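Local coordinates for protein probable chitinase (Chromobacterium violaceum, PDB 5JH8) that probably binds chitin and, as a family 18 glycosyl hydrolase, may cleave it, at residues Y7-A12 against S295-G300; I35-A40 against A81-T86; A252-L257 against T270-N275. One frame throughout, in Å; residues are numbered along the deposited sequence.

Contact 1 (Y7-A12 against S295-G300); sequences YYSGYA and SLYALG. With HIS (histidine), chain F; 6KY ((2S)-2-(dimethylamino)-4-(methylselanyl)butanoic acid), chain E.
Tyr7 begins its contact with Tyr297 at the first side-chain carbon: CB of Tyr7 lies 3.7 Å from CD2 of Tyr297, and CG meets the same atom. Going round the ring, CD1 approaches Leu296 O, which sits at the edge in the ring plane, and Ser295 CB lies at the ring edge, beyond CE1. On the other flank CE2 comes within 4.1 Å of CE1 of the bound histidine, which lies over one face. The tip, OH, is hydrogen-bonded to Asn109 OD1. The planes of Tyr7 and Tyr297 make 48°, an oblique pairing. The backbones bond as parallel neighbours, Tyr7 N to Leu296 O at 3.2 Å and Leu299 N to Tyr7 O at 3.0 Å. This is the seam that closes the family 18 TIM barrel, where first strand 3-8 lies beside last strand 293-297; Tyr297 lines the pockets of both the bound histidine and the dimethylated selenomethionine ligand, Tyr11 the latter. A cis peptide joins Tyr297 to Ala298, whose CB sits 3.6 Å above the Tyr297 ring, over its centre. With CG anti to the backbone N (chi1 -167°), that ring is set between Ala298 CB and histidine, whose CD2 is 3.4 Å from Tyr297 CE2 on the opposite face, offset toward the rim. Tyr297 OH is hydrogen-bonded to Tyr11 OH at 2.8 Å, somewhat doubtfully, since Tyr11 is modelled in two conformers.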
loop_
_atom_site.group_PDB
_atom_site.type_symbol
_atom_site.label_atom_id
_atom_site.label_comp_id
_atom_site.label_asym_id
_atom_site.label_seq_id
_atom_site.Cartn_x
_atom_site.Cartn_y
_atom_site.Cartn_z
ATOM N N TYR A 7 -5.949 -0.152 4.679
ATOM C CA TYR A 7 -4.813 0.198 5.528
ATOM C C TYR A 7 -5.275 1.085 6.682
ATOM O O TYR A 7 -5.821 2.168 6.471
ATOM C CB TYR A 7 -3.675 0.864 4.721
ATOM C CG TYR A 7 -2.767 -0.199 4.150
ATOM C CD1 TYR A 7 -3.120 -0.911 3.034
ATOM C CD2 TYR A 7 -1.635 -0.604 4.842
ATOM C CE1 TYR A 7 -2.369 -1.961 2.598
ATOM C CE2 TYR A 7 -0.857 -1.638 4.399
ATOM C CZ TYR A 7 -1.234 -2.338 3.294
ATOM O OH TYR A 7 -0.517 -3.422 2.874
ATOM N N TYR A 8 -5.057 0.590 7.905
ATOM C CA TYR A 8 -5.345 1.307 9.147
ATOM C C TYR A 8 -4.012 1.798 9.698
ATOM O O TYR A 8 -3.251 1.034 10.285
ATOM C CB TYR A 8 -6.078 0.400 10.130
ATOM C CG TYR A 8 -6.510 1.128 11.375
ATOM C CD1 TYR A 8 -7.554 2.008 11.334
ATOM C CD2 TYR A 8 -5.855 0.955 12.588
ATOM C CE1 TYR A 8 -7.955 2.693 12.459
ATOM C CE2 TYR A 8 -6.246 1.660 13.719
ATOM C CZ TYR A 8 -7.311 2.532 13.651
ATOM O OH TYR A 8 -7.753 3.237 14.751
ATOM N N SER A 9 -3.762 3.100 9.554
ATOM C CA SER A 9 -2.462 3.684 9.816
ATOM C C SER A 9 -2.654 4.993 10.569
ATOM O O SER A 9 -3.773 5.375 10.923
ATOM C CB SER A 9 -1.713 3.912 8.500
ATOM O OG SER A 9 -0.461 4.505 8.766
ATOM N N GLY A 10 -1.550 5.704 10.781
ATOM C CA GLY A 10 -1.547 6.894 11.607
ATOM C C GLY A 10 -2.047 8.139 10.904
ATOM O O GLY A 10 -1.279 9.050 10.588
ATOM N N TYR A 11 -3.350 8.186 10.668
ATOM C CA TYR A 11 -3.998 9.322 10.039
ATOM C C TYR A 11 -5.202 9.733 10.861
ATOM O O TYR A 11 -5.905 8.891 11.430
ATOM C CB TYR A 11 -4.450 8.981 8.606
ATOM C CG TYR A 11 -3.266 8.723 7.717
ATOM C CD1 TYR A 11 -2.442 9.760 7.326
ATOM C CD2 TYR A 11 -2.938 7.442 7.307
ATOM C CE1 TYR A 11 -1.336 9.537 6.541
ATOM C CE2 TYR A 11 -1.822 7.209 6.523
ATOM C CZ TYR A 11 -1.027 8.259 6.147
ATOM O OH TYR A 11 0.082 8.023 5.371
ATOM N N ALA A 12 -5.468 11.034 10.875
ATOM C CA ALA A 12 -6.672 11.529 11.527
ATOM C C ALA A 12 -7.906 10.914 10.881
ATOM O O ALA A 12 -7.964 10.719 9.666
ATOM C CB ALA A 12 -6.746 13.041 11.390
ATOM N N SER A 295 -6.149 -3.295 -2.641
ATOM C CA SER A 295 -5.749 -2.682 -1.391
ATOM C C SER A 295 -5.896 -1.173 -1.534
ATOM O O SER A 295 -5.637 -0.621 -2.618
ATOM C CB SER A 295 -4.316 -3.077 -1.023
ATOM O OG SER A 295 -3.356 -2.632 -1.966
ATOM N N LEU A 296 -6.334 -0.520 -0.460
ATOM C CA LEU A 296 -6.708 0.889 -0.468
ATOM C C LEU A 296 -5.880 1.619 0.577
ATOM O O LEU A 296 -5.869 1.214 1.744
ATOM C CB LEU A 296 -8.200 1.070 -0.163
ATOM C CG LEU A 296 -9.227 0.364 -1.082
ATOM C CD1 LEU A 296 -8.979 0.563 -2.574
ATOM C CD2 LEU A 296 -9.374 -1.135 -0.781
ATOM N N TYR A 297 -5.220 2.694 0.180
ATOM C CA TYR A 297 -4.339 3.416 1.083
ATOM C C TYR A 297 -4.821 4.859 1.164
ATOM O O TYR A 297 -4.671 5.608 0.189
ATOM C CB TYR A 297 -2.873 3.374 0.604
ATOM C CG TYR A 297 -1.941 3.838 1.697
ATOM C CD1 TYR A 297 -1.643 5.176 1.855
ATOM C CD2 TYR A 297 -1.469 2.959 2.650
ATOM C CE1 TYR A 297 -0.849 5.626 2.887
ATOM C CE2 TYR A 297 -0.698 3.405 3.707
ATOM C CZ TYR A 297 -0.400 4.750 3.820
ATOM O OH TYR A 297 0.376 5.248 4.837
ATOM N N ALA A 298 -5.392 5.312 2.295
ATOM C CA ALA A 298 -5.562 4.623 3.573
ATOM C C ALA A 298 -6.814 5.210 4.271
ATOM O O ALA A 298 -7.300 6.284 3.930
ATOM C CB ALA A 298 -4.355 4.816 4.466
ATOM N N LEU A 299 -7.301 4.476 5.268
ATOM C CA LEU A 299 -8.463 4.893 6.038
ATOM C C LEU A 299 -8.225 6.244 6.705
ATOM O O LEU A 299 -7.202 6.483 7.344
ATOM C CB LEU A 299 -8.778 3.834 7.097
ATOM C CG LEU A 299 -9.302 2.499 6.564
ATOM C CD1 LEU A 299 -9.192 1.453 7.657
ATOM C CD2 LEU A 299 -10.760 2.563 6.063
ATOM N N GLY A 300 -9.204 7.130 6.567
ATOM C CA GLY A 300 -9.133 8.460 7.113
ATOM C C GLY A 300 -8.943 9.519 6.054
ATOM O O GLY A 300 -9.110 10.704 6.349
HETATM N N HIS F . 3.831 5.035 2.381
HETATM C CA HIS F . 3.542 4.387 3.656
HETATM C C HIS F . 4.354 5.043 4.764
HETATM O O HIS F . 5.395 5.668 4.524
HETATM C CB HIS F . 3.837 2.887 3.578
HETATM C CG HIS F . 2.872 2.124 2.721
HETATM N ND1 HIS F . 2.737 0.754 2.792
HETATM C CD2 HIS F . 2.009 2.536 1.761
HETATM C CE1 HIS F . 1.817 0.358 1.932
HETATM N NE2 HIS F . 1.375 1.417 1.277
HETATM O OXT HIS F . 3.969 4.965 5.932
HETATM N N 6KY E . 2.542 7.001 -0.045
HETATM C CA 6KY E . 3.793 6.842 0.762
HETATM C C 6KY E . 3.449 6.288 2.129
HETATM O O 6KY E . 2.812 6.969 2.925
HETATM C CB 6KY E . 4.605 8.146 0.895
HETATM C CG 6KY E . 5.119 8.642 -0.469
HETATM SE SE 6KY E . 6.276 10.218 -0.361
HETATM C CE 6KY E . 4.862 11.519 -0.021
HETATM C CN1 6KY E . 1.687 8.130 0.370
HETATM C CN2 6KY E . 1.711 5.774 -0.070
HETATM O O HOH W 1 -5.328 4.693 7.985
HETATM O O HOH W 2 -7.839 1.914 3.399
HETATM O O HOH W 3 -6.733 11.942 7.844
#

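Contact 2 (I35-A40 against A81-T86); sequences ITAQGA and AHAVST
This is plain van der Waals packing on the rim of the family 18 TIM barrel, in which Ile35, Thr36 and Ala37, at the turn where barrel strand 27-35, neighbour of strands 3-8 and 63-68, doubles back toward strand 41-43, rest against Ala83 and Val84 near the C-terminal end of helix 78-85, which follows strand 63-68. Two small patches carry it. In the first, Ile35 and Val84 reach toward each other tip to tip, CD1 of Ile35 lying 4.1 Å from CG2 of Val84. The isoleucine gets there by an extended chain, with CG1 anti to the backbone N (chi1 -167°) and CD1 continuing the line (chi2 165°). The same CG2 of Val84 also touches Thr36 O, at 3.5 Å. In the second patch the methyl of Ala83 points at the turn and meets Ala37 twice, its CB 3.3 Å from Ala37 O and 3.9 Å from Ala37 CB. Behind this surface the loop holds its own shape: a type I turn from Thr36 to Gly39, closed by Gly39 N to Thr36 O, ends on Gly39 in a left-handed conformation; with the bond from Thr36 N to Ala40 O this is the pattern of a type I turn with a G1 bulge. Thr36 OG1 adds a bond from Ala40 N at 3.1 Å. On the helix side Ala81 O is gripped by both Ser85 N and Ser85 OG, from opposite faces of its plane. Phe112, from a loop, and Ala92 of helix 89-96 pack on both Ile35 and Val84, continuing the first patch. No hydrogen bond crosses between turn and helix; methyl groups meet methyl groups and carbonyl oxygens, which implies that shape and dispersion, rather than polar pairing, set how the two pieces sit together.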
loop_
_atom_site.group_PDB
_atom_site.type_symbol
_atom_site.label_atom_id
_atom_site.label_comp_id
_atom_site.label_asym_id
_atom_site.label_seq_id
_atom_site.Cartn_x
_atom_site.Cartn_y
_atom_site.Cartn_z
ATOM N N ILE A 35 9.940 -3.131 13.362
ATOM C CA ILE A 35 10.816 -4.216 13.783
ATOM C C ILE A 35 12.218 -3.653 13.921
ATOM O O ILE A 35 12.623 -2.771 13.154
ATOM C CB ILE A 35 10.750 -5.423 12.812
ATOM C CG1 ILE A 35 11.418 -6.662 13.407
ATOM C CG2 ILE A 35 11.279 -5.083 11.439
ATOM C CD1 ILE A 35 11.070 -7.945 12.683
ATOM N N THR A 36 12.946 -4.128 14.925
ATOM C CA THR A 36 14.316 -3.683 15.141
ATOM C C THR A 36 15.303 -4.565 14.374
ATOM O O THR A 36 14.976 -5.655 13.893
ATOM C CB THR A 36 14.676 -3.729 16.628
ATOM O OG1 THR A 36 14.803 -5.091 17.043
ATOM C CG2 THR A 36 13.649 -3.000 17.487
ATOM N N ALA A 37 16.555 -4.104 14.309
ATOM C CA ALA A 37 17.609 -4.887 13.673
ATOM C C ALA A 37 17.889 -6.189 14.407
ATOM O O ALA A 37 18.530 -7.076 13.839
ATOM C CB ALA A 37 18.895 -4.066 13.562
ATOM N N GLN A 38 17.443 -6.330 15.653
ATOM C CA GLN A 38 17.562 -7.592 16.372
ATOM C C GLN A 38 16.326 -8.470 16.215
ATOM O O GLN A 38 16.251 -9.546 16.817
ATOM C CB GLN A 38 17.839 -7.360 17.868
ATOM C CG GLN A 38 19.138 -6.631 18.164
ATOM C CD GLN A 38 19.067 -5.145 17.877
ATOM O OE1 GLN A 38 18.069 -4.484 18.172
ATOM N NE2 GLN A 38 20.129 -4.610 17.293
ATOM N N GLY A 39 15.355 -8.044 15.421
ATOM C CA GLY A 39 14.206 -8.873 15.138
ATOM C C GLY A 39 13.067 -8.746 16.119
ATOM O O GLY A 39 12.191 -9.617 16.147
ATOM N N ALA A 40 13.048 -7.697 16.937
ATOM C CA ALA A 40 11.971 -7.503 17.900
ATOM C C ALA A 40 10.893 -6.602 17.307
ATOM O O ALA A 40 11.202 -5.565 16.708
ATOM C CB ALA A 40 12.500 -6.876 19.185
ATOM N N ALA A 81 16.354 -3.969 7.424
ATOM C CA ALA A 81 15.923 -5.041 6.535
ATOM C C ALA A 81 17.040 -6.048 6.313
ATOM O O ALA A 81 16.804 -7.256 6.281
ATOM C CB ALA A 81 15.410 -4.473 5.212
ATOM N N HIS A 82 18.270 -5.562 6.150
ATOM C CA HIS A 82 19.405 -6.462 5.983
ATOM C C HIS A 82 19.585 -7.371 7.201
ATOM O O HIS A 82 19.742 -8.588 7.067
ATOM C CB HIS A 82 20.675 -5.654 5.749
ATOM C CG HIS A 82 21.902 -6.502 5.730
ATOM N ND1 HIS A 82 22.242 -7.279 4.649
ATOM C CD2 HIS A 82 22.835 -6.744 6.677
ATOM C CE1 HIS A 82 23.353 -7.941 4.915
ATOM N NE2 HIS A 82 23.731 -7.638 6.144
ATOM N N ALA A 83 19.564 -6.785 8.397
ATOM C CA ALA A 83 19.776 -7.552 9.624
ATOM C C ALA A 83 18.681 -8.601 9.818
ATOM O O ALA A 83 18.972 -9.768 10.083
ATOM C CB ALA A 83 19.841 -6.597 10.816
ATOM N N VAL A 84 17.413 -8.206 9.672
ATOM C CA VAL A 84 16.296 -9.135 9.828
ATOM C C VAL A 84 16.395 -10.268 8.820
ATOM O O VAL A 84 16.004 -11.405 9.106
ATOM C CB VAL A 84 14.983 -8.333 9.681
ATOM C CG1 VAL A 84 13.785 -9.240 9.402
ATOM C CG2 VAL A 84 14.775 -7.476 10.914
ATOM N N SER A 85 16.894 -9.975 7.620
ATOM C CA SER A 85 16.982 -10.986 6.580
ATOM C C SER A 85 18.210 -11.870 6.715
ATOM O O SER A 85 18.319 -12.860 5.985
ATOM C CB SER A 85 17.001 -10.327 5.204
ATOM O OG SER A 85 15.816 -9.600 4.951
ATOM N N THR A 86 19.138 -11.534 7.605
ATOM C CA THR A 86 20.363 -12.315 7.737
ATOM C C THR A 86 20.587 -12.692 9.201
ATOM O O THR A 86 20.059 -13.702 9.680
ATOM C CB THR A 86 21.571 -11.574 7.131
ATOM O OG1 THR A 86 21.781 -10.333 7.806
ATOM C CG2 THR A 86 21.376 -11.308 5.657
#

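Contact 3 (A252-L257 against T270-N275); sequences AGTHSL and TVWTEN
Leu257 and Thr273 form an antiparallel hydrogen-bonded pair, Leu257 N to Thr273 O at 2.9 Å and Thr273 N to Leu257 O at 2.8 Å, while the end-to-end directions of 254-257 and 271-275 are 99° apart. Here the hairpin of strands 256-262 and 268-273 opens out, in a region between barrel strands 212-222 and 293-297, consistent with the insertion many family 18 chitinases carry there. A G1 bulge, His255 and Ser256 both facing Asp251, leads into the first strand. The side chain of Leu257, with CG anti to the backbone N (chi1 -170°), crosses that of Asn275 at about a right angle, CD1 of Leu257 lying 4.1 Å from Asn275 ND2. CB of Ser256 comes up to the edge of the Trp272 indole, near its plane, 3.8 Å from CE3. Leu257 O also receives a CA-H...O contact from Trp272 CA, at 3.3 Å. Next to this, one water donates to Ser256 OG and to Glu274 OE2, both at 2.7 Å, while Ser256 OG donates to Thr254 O from above the carbonyl plane. Glu274 OE1 makes a salt bridge to Lys282 NZ and a hydrogen bond with Ser278 OG, both from helix 276-289, and Lys282 also bonds His255 O. The buried carboxylate is thus met on both oxygens, and the nearby lysine would be expected to favour its charged form.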
loop_
_atom_site.group_PDB
_atom_site.type_symbol
_atom_site.label_atom_id
_atom_site.label_comp_id
_atom_site.label_asym_id
_atom_site.label_seq_id
_atom_site.Cartn_x
_atom_site.Cartn_y
_atom_site.Cartn_z
ATOM N N ALA A 252 -7.709 10.421 -19.988
ATOM C CA ALA A 252 -8.231 9.089 -20.260
ATOM C C ALA A 252 -7.123 8.059 -20.414
ATOM O O ALA A 252 -7.308 6.904 -20.023
ATOM C CB ALA A 252 -9.100 9.125 -21.516
ATOM N N GLY A 253 -5.965 8.458 -20.954
ATOM C CA GLY A 253 -4.870 7.527 -21.164
ATOM C C GLY A 253 -4.287 6.970 -19.886
ATOM O O GLY A 253 -3.685 5.892 -19.908
ATOM N N THR A 254 -4.438 7.685 -18.776
ATOM C CA THR A 254 -3.928 7.227 -17.490
ATOM C C THR A 254 -5.023 7.084 -16.442
ATOM O O THR A 254 -4.716 6.814 -15.273
ATOM C CB THR A 254 -2.852 8.185 -16.947
ATOM O OG1 THR A 254 -3.458 9.429 -16.573
ATOM C CG2 THR A 254 -1.746 8.414 -17.959
ATOM N N HIS A 255 -6.278 7.297 -16.810
ATOM C CA HIS A 255 -7.391 7.301 -15.866
ATOM C C HIS A 255 -7.030 8.060 -14.597
ATOM O O HIS A 255 -7.075 7.542 -13.483
ATOM C CB HIS A 255 -7.914 5.893 -15.570
ATOM C CG HIS A 255 -8.692 5.325 -16.700
ATOM N ND1 HIS A 255 -9.971 5.741 -16.989
ATOM C CD2 HIS A 255 -8.344 4.449 -17.672
ATOM C CE1 HIS A 255 -10.397 5.101 -18.062
ATOM N NE2 HIS A 255 -9.430 4.316 -18.498
ATOM N N SER A 256 -6.677 9.331 -14.785
ATOM C CA SER A 256 -6.272 10.189 -13.684
ATOM C C SER A 256 -6.863 11.571 -13.896
ATOM O O SER A 256 -7.055 11.998 -15.033
ATOM C CB SER A 256 -4.744 10.237 -13.589
ATOM O OG SER A 256 -4.203 8.935 -13.410
ATOM N N LEU A 257 -7.118 12.269 -12.797
ATOM C CA LEU A 257 -7.703 13.594 -12.813
ATOM C C LEU A 257 -6.623 14.627 -12.529
ATOM O O LEU A 257 -5.830 14.454 -11.596
ATOM C CB LEU A 257 -8.806 13.681 -11.768
ATOM C CG LEU A 257 -9.665 14.935 -11.847
ATOM C CD1 LEU A 257 -10.629 14.842 -13.015
ATOM C CD2 LEU A 257 -10.408 15.137 -10.532
ATOM N N THR A 270 -0.161 22.329 -9.661
ATOM C CA THR A 270 -0.653 21.231 -10.470
ATOM C C THR A 270 -1.047 20.109 -9.521
ATOM O O THR A 270 -0.238 19.698 -8.682
ATOM C CB THR A 270 0.453 20.703 -11.387
ATOM O OG1 THR A 270 0.930 21.750 -12.223
ATOM C CG2 THR A 270 -0.037 19.637 -12.292
ATOM N N VAL A 271 -2.281 19.629 -9.641
ATOM C CA VAL A 271 -2.766 18.506 -8.857
ATOM C C VAL A 271 -2.990 17.329 -9.785
ATOM O O VAL A 271 -3.536 17.487 -10.874
ATOM C CB VAL A 271 -4.093 18.868 -8.153
ATOM C CG1 VAL A 271 -4.703 17.650 -7.443
ATOM C CG2 VAL A 271 -3.884 20.025 -7.189
ATOM N N TRP A 272 -2.588 16.148 -9.339
ATOM C CA TRP A 272 -2.982 14.883 -9.948
ATOM C C TRP A 272 -3.617 14.018 -8.868
ATOM O O TRP A 272 -3.027 13.844 -7.793
ATOM C CB TRP A 272 -1.790 14.148 -10.552
ATOM C CG TRP A 272 -1.333 14.718 -11.852
ATOM C CD1 TRP A 272 -0.386 15.683 -12.031
ATOM C CD2 TRP A 272 -1.786 14.355 -13.161
ATOM N NE1 TRP A 272 -0.208 15.935 -13.370
ATOM C CE2 TRP A 272 -1.062 15.137 -14.085
ATOM C CE3 TRP A 272 -2.729 13.454 -13.643
ATOM C CZ2 TRP A 272 -1.268 15.046 -15.468
ATOM C CZ3 TRP A 272 -2.927 13.360 -14.991
ATOM C CH2 TRP A 272 -2.198 14.141 -15.897
ATOM N N THR A 273 -4.812 13.490 -9.141
ATOM C CA THR A 273 -5.524 12.686 -8.163
ATOM C C THR A 273 -6.488 11.760 -8.898
ATOM O O THR A 273 -6.399 11.558 -10.119
ATOM C CB THR A 273 -6.184 13.576 -7.102
ATOM O OG1 THR A 273 -6.636 12.741 -6.036
ATOM C CG2 THR A 273 -7.312 14.399 -7.689
ATOM N N GLU A 274 -7.393 11.179 -8.121
ATOM C CA GLU A 274 -8.384 10.211 -8.574
ATOM C C GLU A 274 -9.771 10.847 -8.570
ATOM O O GLU A 274 -10.017 11.866 -7.910
ATOM C CB GLU A 274 -8.448 8.979 -7.647
ATOM C CG GLU A 274 -7.108 8.277 -7.390
ATOM C CD GLU A 274 -6.461 7.749 -8.646
ATOM O OE1 GLU A 274 -7.202 7.218 -9.522
ATOM O OE2 GLU A 274 -5.218 7.869 -8.765
ATOM N N ASN A 275 -10.692 10.216 -9.309
ATOM C CA ASN A 275 -12.114 10.476 -9.123
ATOM C C ASN A 275 -12.852 9.141 -9.070
ATOM O O ASN A 275 -12.235 8.083 -9.026
ATOM C CB ASN A 275 -12.669 11.449 -10.180
ATOM C CG ASN A 275 -12.730 10.851 -11.569
ATOM O OD1 ASN A 275 -12.372 9.706 -11.792
ATOM N ND2 ASN A 275 -13.164 11.659 -12.530
HETATM O O HOH W 4 -3.552 8.329 -10.840
#

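From the N terminus, the chain enters contact 1 at once, but its partner comes only after 282 further residues, so 7-12 against 295-300 closes almost the whole chain into one loop, first barrel strand to last. Contacts 2 and 3 both nest inside that loop and follow one another in series. Contact 2 closes a 40-residue loop, tying the turn after strand 27-35 to helix 78-85; contact 3 closes a 12-residue loop late in the chain, joining strands 256-262 and 268-273. They lie on opposite sides of the chain's centre, their own centres about 38 Å apart, with the ligand-lined contact 1 about 25 Å and 21 Å from them, centre to centre. None touches another.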